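Local coordinates for protein ubiquinol-cytochrome C chaperone (Brucella abortus NCTC 8038, PDB 6RWT) that probably acts as a chaperone in respiratory complex III assembly, as its homolog Cbp3 does for newly synthesized cytochrome b, at residues Ala12-Ile24 against Leu71-Val83. Residues are numbered along the deposited sequence; the frame is centred on the assembly and turned at random.
Sequences ANEAIVLRVYEVI and LAQEIADEFFKDV. With MG (magnesium ion), chain C.
Tyr21 and Ile75 interlock as reciprocal knobs into holes, joining helices 2-28 and 66-89 of this all-helical chaperone fold. The segment axes cross at -61° with a closest approach of 10.2 Å. Tyr21 sits among Ile75, Glu78, Phe79 and Asp82, and Ile75 among Val17, Val20, Tyr21 and Ile24.

Apolar contacts fill the crossing. In the modelled conformer described here, Ile75 CD1 lies 3.7 Å from Val20 CG1, the two side chains meeting nearly at right angles, whereas its CG2 branch faces Ile24 CD1 tip to tip. Val17, with CG1 anti to its backbone nitrogen (chi1 171°), splits its methyls: CG1 touches Glu78 CG, and CG2 packs 3.7 Å from Glu74 CB. Ile54 of helix 43-61 touches Tyr21, Ile24 and Ile75, adding a third helix to this core.

The magnesium site lies where Asn13 and Glu14 face Glu74. Glu74 OE1 binds the ion at 2.0 Å, and five waters complete six ligands. The other oxygen, Glu74 OE2, accepts a bond from Asn13 ND2 (3.1 Å) arriving well above the carboxylate plane; Asn13 ND2 also donates to Glu14 OE1. Water 1, a magnesium ligand, donates to both Glu14 OE1 and Glu74 OE2, so the ion and its water probably offset the repulsion between these carboxylates. Water 3, also on the ion, donates to Asp77 OD2 and Glu78 OE2; Lys81 NZ forms a salt bridge with Glu78 OE2 and a long one with Asp77 OD2.

Aromatic contacts centre on Tyr21, which reaches along helix 66-89. Glu78 CB makes a CH-pi contact over one ring face, 4.0 Å from the centroid and 21° off the normal. At the ring's edge, Tyr21 OH donates to Asp82 OD2 over 2.8 Å in the Asp82 conformer given, meeting that oxygen on its anti side, somewhat out of the carboxylate plane.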
loop_
_atom_site.group_PDB
_atom_site.type_symbol
_atom_site.label_atom_id
_atom_site.label_comp_id
_atom_site.label_asym_id
_atom_site.label_seq_id
_atom_site.Cartn_x
_atom_site.Cartn_y
_atom_site.Cartn_z
ATOM N N ALA A 12 -13.532 -8.255 17.237
ATOM C CA ALA A 12 -13.206 -6.853 16.948
ATOM C C ALA A 12 -12.036 -6.733 15.968
ATOM O O ALA A 12 -12.053 -5.871 15.078
ATOM C CB ALA A 12 -12.892 -6.100 18.232
ATOM N N ASN A 13 -11.043 -7.613 16.123
ATOM C CA ASN A 13 -9.874 -7.654 15.229
ATOM C C ASN A 13 -10.285 -7.844 13.773
ATOM O O ASN A 13 -9.789 -7.140 12.891
ATOM C CB ASN A 13 -8.907 -8.778 15.625
ATOM C CG ASN A 13 -7.671 -8.830 14.730
ATOM O OD1 ASN A 13 -6.765 -8.003 14.858
ATOM N ND2 ASN A 13 -7.629 -9.812 13.820
ATOM N N GLU A 14 -11.195 -8.782 13.532
ATOM C CA GLU A 14 -11.667 -9.051 12.169
ATOM C C GLU A 14 -12.373 -7.836 11.560
ATOM O O GLU A 14 -12.161 -7.521 10.382
ATOM C CB GLU A 14 -12.544 -10.309 12.126
ATOM C CG GLU A 14 -11.828 -11.601 12.552
ATOM C CD GLU A 14 -10.528 -11.848 11.800
ATOM O OE1 GLU A 14 -9.461 -11.862 12.444
ATOM O OE2 GLU A 14 -10.567 -12.011 10.560
ATOM N N ALA A 15 -13.186 -7.149 12.362
ATOM C CA ALA A 15 -13.835 -5.901 11.929
ATOM C C ALA A 15 -12.824 -4.781 11.622
ATOM O O ALA A 15 -12.978 -4.068 10.632
ATOM C CB ALA A 15 -14.852 -5.443 12.964
ATOM N N ILE A 16 -11.797 -4.645 12.459
ATOM C CA ILE A 16 -10.713 -3.660 12.239
ATOM C C ILE A 16 -9.931 -3.935 10.943
ATOM O O ILE A 16 -9.685 -3.017 10.158
ATOM C CB ILE A 16 -9.762 -3.591 13.465
ATOM C CG1 ILE A 16 -10.497 -2.950 14.657
ATOM C CG2 ILE A 16 -8.475 -2.817 13.163
ATOM C CD1 ILE A 16 -9.824 -3.171 15.996
ATOM N N VAL A 17 -9.551 -5.192 10.720
ATOM C CA VAL A 17 -8.807 -5.572 9.508
ATOM C C VAL A 17 -9.628 -5.238 8.245
ATOM O O VAL A 17 -9.101 -4.669 7.288
ATOM C CB VAL A 17 -8.398 -7.066 9.534
ATOM C CG1 VAL A 17 -7.833 -7.516 8.194
ATOM C CG2 VAL A 17 -7.376 -7.323 10.638
ATOM N N LEU A 18 -10.918 -5.567 8.263
ATOM C CA LEU A 18 -11.796 -5.273 7.135
ATOM C C LEU A 18 -11.890 -3.772 6.864
ATOM O O LEU A 18 -11.774 -3.349 5.698
ATOM C CB LEU A 18 -13.195 -5.863 7.347
ATOM C CG LEU A 18 -14.255 -5.596 6.273
ATOM C CD1 LEU A 18 -13.833 -6.163 4.923
ATOM C CD2 LEU A 18 -15.589 -6.181 6.710
ATOM N N ARG A 19 -12.093 -2.954 7.900
ATOM C CA ARG A 19 -12.234 -1.508 7.652
ATOM C C ARG A 19 -10.920 -0.863 7.214
ATOM O O ARG A 19 -10.926 -0.031 6.303
ATOM C CB ARG A 19 -12.896 -0.721 8.798
ATOM C CG ARG A 19 -12.538 -1.057 10.225
ATOM C CD ARG A 19 -13.747 -0.696 11.079
ATOM N NE ARG A 19 -13.813 -1.331 12.396
ATOM C CZ ARG A 19 -13.305 -0.798 13.500
ATOM N NH1 ARG A 19 -13.424 -1.424 14.656
ATOM N NH2 ARG A 19 -12.664 0.360 13.444
ATOM N N VAL A 20 -9.804 -1.263 7.825
ATOM C CA VAL A 20 -8.480 -0.746 7.410
ATOM C C VAL A 20 -8.185 -1.106 5.944
ATOM O O VAL A 20 -7.819 -0.228 5.151
ATOM C CB VAL A 20 -7.348 -1.235 8.360
ATOM C CG1 VAL A 20 -5.954 -0.941 7.807
ATOM C CG2 VAL A 20 -7.491 -0.600 9.732
ATOM N N TYR A 21 -8.385 -2.374 5.575
ATOM C CA TYR A 21 -8.129 -2.814 4.195
ATOM C C TYR A 21 -9.025 -2.059 3.184
ATOM O O TYR A 21 -8.554 -1.632 2.113
ATOM C CB TYR A 21 -8.247 -4.359 4.051
ATOM C CG TYR A 21 -7.595 -4.856 2.780
ATOM C CD1 TYR A 21 -6.205 -4.971 2.685
ATOM C CD2 TYR A 21 -8.348 -5.165 1.660
ATOM C CE1 TYR A 21 -5.595 -5.381 1.506
ATOM C CE2 TYR A 21 -7.744 -5.589 0.476
ATOM C CZ TYR A 21 -6.365 -5.695 0.405
ATOM O OH TYR A 21 -5.748 -6.099 -0.764
ATOM N N GLU A 22 -10.299 -1.862 3.534
ATOM C CA GLU A 22 -11.225 -1.118 2.667
ATOM C C GLU A 22 -10.821 0.349 2.455
ATOM O O GLU A 22 -10.948 0.865 1.336
ATOM C CB GLU A 22 -12.670 -1.254 3.170
ATOM C CG GLU A 22 -13.198 -2.665 2.935
ATOM C CD GLU A 22 -14.641 -2.875 3.350
ATOM O OE1 GLU A 22 -15.135 -2.196 4.275
ATOM O OE2 GLU A 22 -15.283 -3.760 2.750
ATOM N N VAL A 23 -10.293 0.994 3.498
ATOM C CA VAL A 23 -9.749 2.359 3.367
ATOM C C VAL A 23 -8.558 2.403 2.399
ATOM O O VAL A 23 -8.468 3.312 1.556
ATOM C CB VAL A 23 -9.364 2.979 4.735
ATOM C CG1 VAL A 23 -8.619 4.303 4.570
ATOM C CG2 VAL A 23 -10.612 3.222 5.576
ATOM N N ILE A 24 -7.659 1.423 2.517
ATOM C CA ILE A 24 -6.477 1.332 1.640
ATOM C C ILE A 24 -6.913 1.139 0.173
ATOM O O ILE A 24 -6.422 1.842 -0.725
ATOM C CB ILE A 24 -5.513 0.205 2.103
ATOM C CG1 ILE A 24 -4.975 0.507 3.505
ATOM C CG2 ILE A 24 -4.348 0.046 1.128
ATOM C CD1 ILE A 24 -4.203 -0.622 4.162
ATOM N N LEU A 71 -1.209 -5.926 13.104
ATOM C CA LEU A 71 -2.073 -5.321 12.077
ATOM C C LEU A 71 -1.362 -5.297 10.709
ATOM O O LEU A 71 -1.984 -5.591 9.677
ATOM C CB LEU A 71 -2.527 -3.912 12.490
ATOM C CG LEU A 71 -3.506 -3.170 11.567
ATOM C CD1 LEU A 71 -4.732 -4.017 11.246
ATOM C CD2 LEU A 71 -3.913 -1.833 12.171
ATOM N N ALA A 72 -0.066 -4.977 10.701
ATOM C CA ALA A 72 0.742 -5.009 9.462
ATOM C C ALA A 72 0.748 -6.414 8.834
ATOM O O ALA A 72 0.577 -6.550 7.623
ATOM C CB ALA A 72 2.172 -4.538 9.725
ATOM N N GLN A 73 0.928 -7.447 9.665
ATOM C CA GLN A 73 0.864 -8.844 9.202
ATOM C C GLN A 73 -0.503 -9.173 8.561
ATOM O O GLN A 73 -0.565 -9.838 7.516
ATOM C CB GLN A 73 1.108 -9.823 10.363
ATOM C CG GLN A 73 2.510 -9.860 10.955
ATOM C CD GLN A 73 2.646 -10.860 12.113
ATOM O OE1 GLN A 73 1.660 -11.236 12.768
ATOM N NE2 GLN A 73 3.874 -11.295 12.365
ATOM N N GLU A 74 -1.585 -8.712 9.198
ATOM C CA GLU A 74 -2.953 -8.914 8.695
ATOM C C GLU A 74 -3.169 -8.238 7.336
ATOM O O GLU A 74 -3.750 -8.838 6.435
ATOM C CB GLU A 74 -3.998 -8.376 9.688
ATOM C CG GLU A 74 -4.104 -9.131 11.017
ATOM C CD GLU A 74 -5.046 -10.326 11.001
ATOM O OE1 GLU A 74 -5.535 -10.730 9.914
ATOM O OE2 GLU A 74 -5.308 -10.875 12.105
ATOM N N ILE A 75 -2.711 -6.994 7.208
ATOM C CA ILE A 75 -2.869 -6.238 5.960
ATOM C C ILE A 75 -2.043 -6.872 4.831
ATOM O O ILE A 75 -2.534 -7.014 3.704
ATOM C CB ILE A 75 -2.526 -4.743 6.157
ATOM C CG1 ILE A 75 -3.579 -4.080 7.063
ATOM C CG2 ILE A 75 -2.417 -4.033 4.809
ATOM C CD1 ILE A 75 -5.013 -4.271 6.609
ATOM N N ALA A 76 -0.814 -7.288 5.137
ATOM C CA ALA A 76 0.015 -8.032 4.178
ATOM C C ALA A 76 -0.657 -9.341 3.725
ATOM O O ALA A 76 -0.692 -9.632 2.531
ATOM C CB ALA A 76 1.401 -8.306 4.758
ATOM N N ASP A 77 -1.241 -10.084 4.668
ATOM C CA ASP A 77 -1.981 -11.330 4.366
ATOM C C ASP A 77 -3.135 -11.066 3.394
ATOM O O ASP A 77 -3.288 -11.772 2.384
ATOM C CB ASP A 77 -2.527 -11.965 5.664
ATOM C CG ASP A 77 -3.164 -13.346 5.443
ATOM O OD1 ASP A 77 -2.472 -14.256 4.938
ATOM O OD2 ASP A 77 -4.350 -13.539 5.802
ATOM N N GLU A 78 -3.935 -10.042 3.683
ATOM C CA GLU A 78 -5.077 -9.697 2.810
ATOM C C GLU A 78 -4.612 -9.250 1.415
ATOM O O GLU A 78 -5.220 -9.624 0.397
ATOM C CB GLU A 78 -5.960 -8.624 3.457
ATOM C CG GLU A 78 -6.729 -9.062 4.704
ATOM C CD GLU A 78 -7.702 -10.203 4.453
ATOM O OE1 GLU A 78 -8.463 -10.160 3.451
ATOM O OE2 GLU A 78 -7.703 -11.152 5.264
ATOM N N PHE A 79 -3.534 -8.462 1.374
ATOM C CA PHE A 79 -2.920 -8.004 0.108
ATOM C C PHE A 79 -2.468 -9.174 -0.768
ATOM O O PHE A 79 -2.829 -9.247 -1.931
ATOM C CB PHE A 79 -1.750 -7.066 0.418
ATOM C CG PHE A 79 -0.909 -6.683 -0.776
ATOM C CD1 PHE A 79 -1.428 -5.906 -1.807
ATOM C CD2 PHE A 79 0.430 -7.067 -0.843
ATOM C CE1 PHE A 79 -0.629 -5.531 -2.877
ATOM C CE2 PHE A 79 1.231 -6.692 -1.909
ATOM C CZ PHE A 79 0.700 -5.922 -2.928
ATOM N N PHE A 80 -1.722 -10.117 -0.201
ATOM C CA PHE A 80 -1.223 -11.236 -1.007
ATOM C C PHE A 80 -2.351 -12.179 -1.464
ATOM O O PHE A 80 -2.274 -12.713 -2.569
ATOM C CB PHE A 80 -0.067 -11.970 -0.303
ATOM C CG PHE A 80 1.221 -11.179 -0.274
ATOM C CD1 PHE A 80 1.833 -10.779 -1.466
ATOM C CD2 PHE A 80 1.820 -10.821 0.925
ATOM C CE1 PHE A 80 3.014 -10.046 -1.460
ATOM C CE2 PHE A 80 3.006 -10.091 0.936
ATOM C CZ PHE A 80 3.600 -9.702 -0.255
ATOM N N LYS A 81 -3.409 -12.347 -0.658
ATOM C CA LYS A 81 -4.609 -13.077 -1.130
ATOM C C LYS A 81 -5.261 -12.387 -2.349
ATOM O O LYS A 81 -5.658 -13.054 -3.316
ATOM C CB LYS A 81 -5.639 -13.260 -0.007
ATOM C CG LYS A 81 -5.214 -14.247 1.077
ATOM C CD LYS A 81 -6.318 -14.580 2.086
ATOM C CE LYS A 81 -6.696 -13.435 3.007
ATOM N NZ LYS A 81 -7.588 -13.875 4.131
ATOM N N ASP A 82 -5.366 -11.059 -2.263
ATOM C CA ASP A 82 -5.861 -10.194 -3.337
ATOM C C ASP A 82 -5.040 -10.357 -4.625
ATOM O O ASP A 82 -5.589 -10.606 -5.699
ATOM C CB ASP A 82 -5.795 -8.740 -2.833
ATOM C CG ASP A 82 -6.599 -7.770 -3.666
ATOM O OD1 ASP A 82 -6.692 -7.946 -4.892
ATOM O OD2 ASP A 82 -7.111 -6.794 -3.077
ATOM N N VAL A 83 -3.721 -10.232 -4.503
ATOM C CA VAL A 83 -2.810 -10.301 -5.672
ATOM C C VAL A 83 -2.795 -11.708 -6.301
ATOM O O VAL A 83 -2.804 -11.843 -7.535
ATOM C CB VAL A 83 -1.382 -9.801 -5.362
ATOM C CG1 VAL A 83 -0.540 -9.801 -6.630
ATOM C CG2 VAL A 83 -1.403 -8.377 -4.828
HETATM MG MG MG C . -6.595 -12.337 9.194
HETATM O O HOH W 1 -7.119 -12.766 11.285
HETATM O O HOH W 2 -8.391 -11.341 8.951
HETATM O O HOH W 3 -6.076 -11.945 7.252
HETATM O O HOH W 4 -7.415 -14.195 8.762
HETATM O O HOH W 5 -4.758 -13.431 9.463
#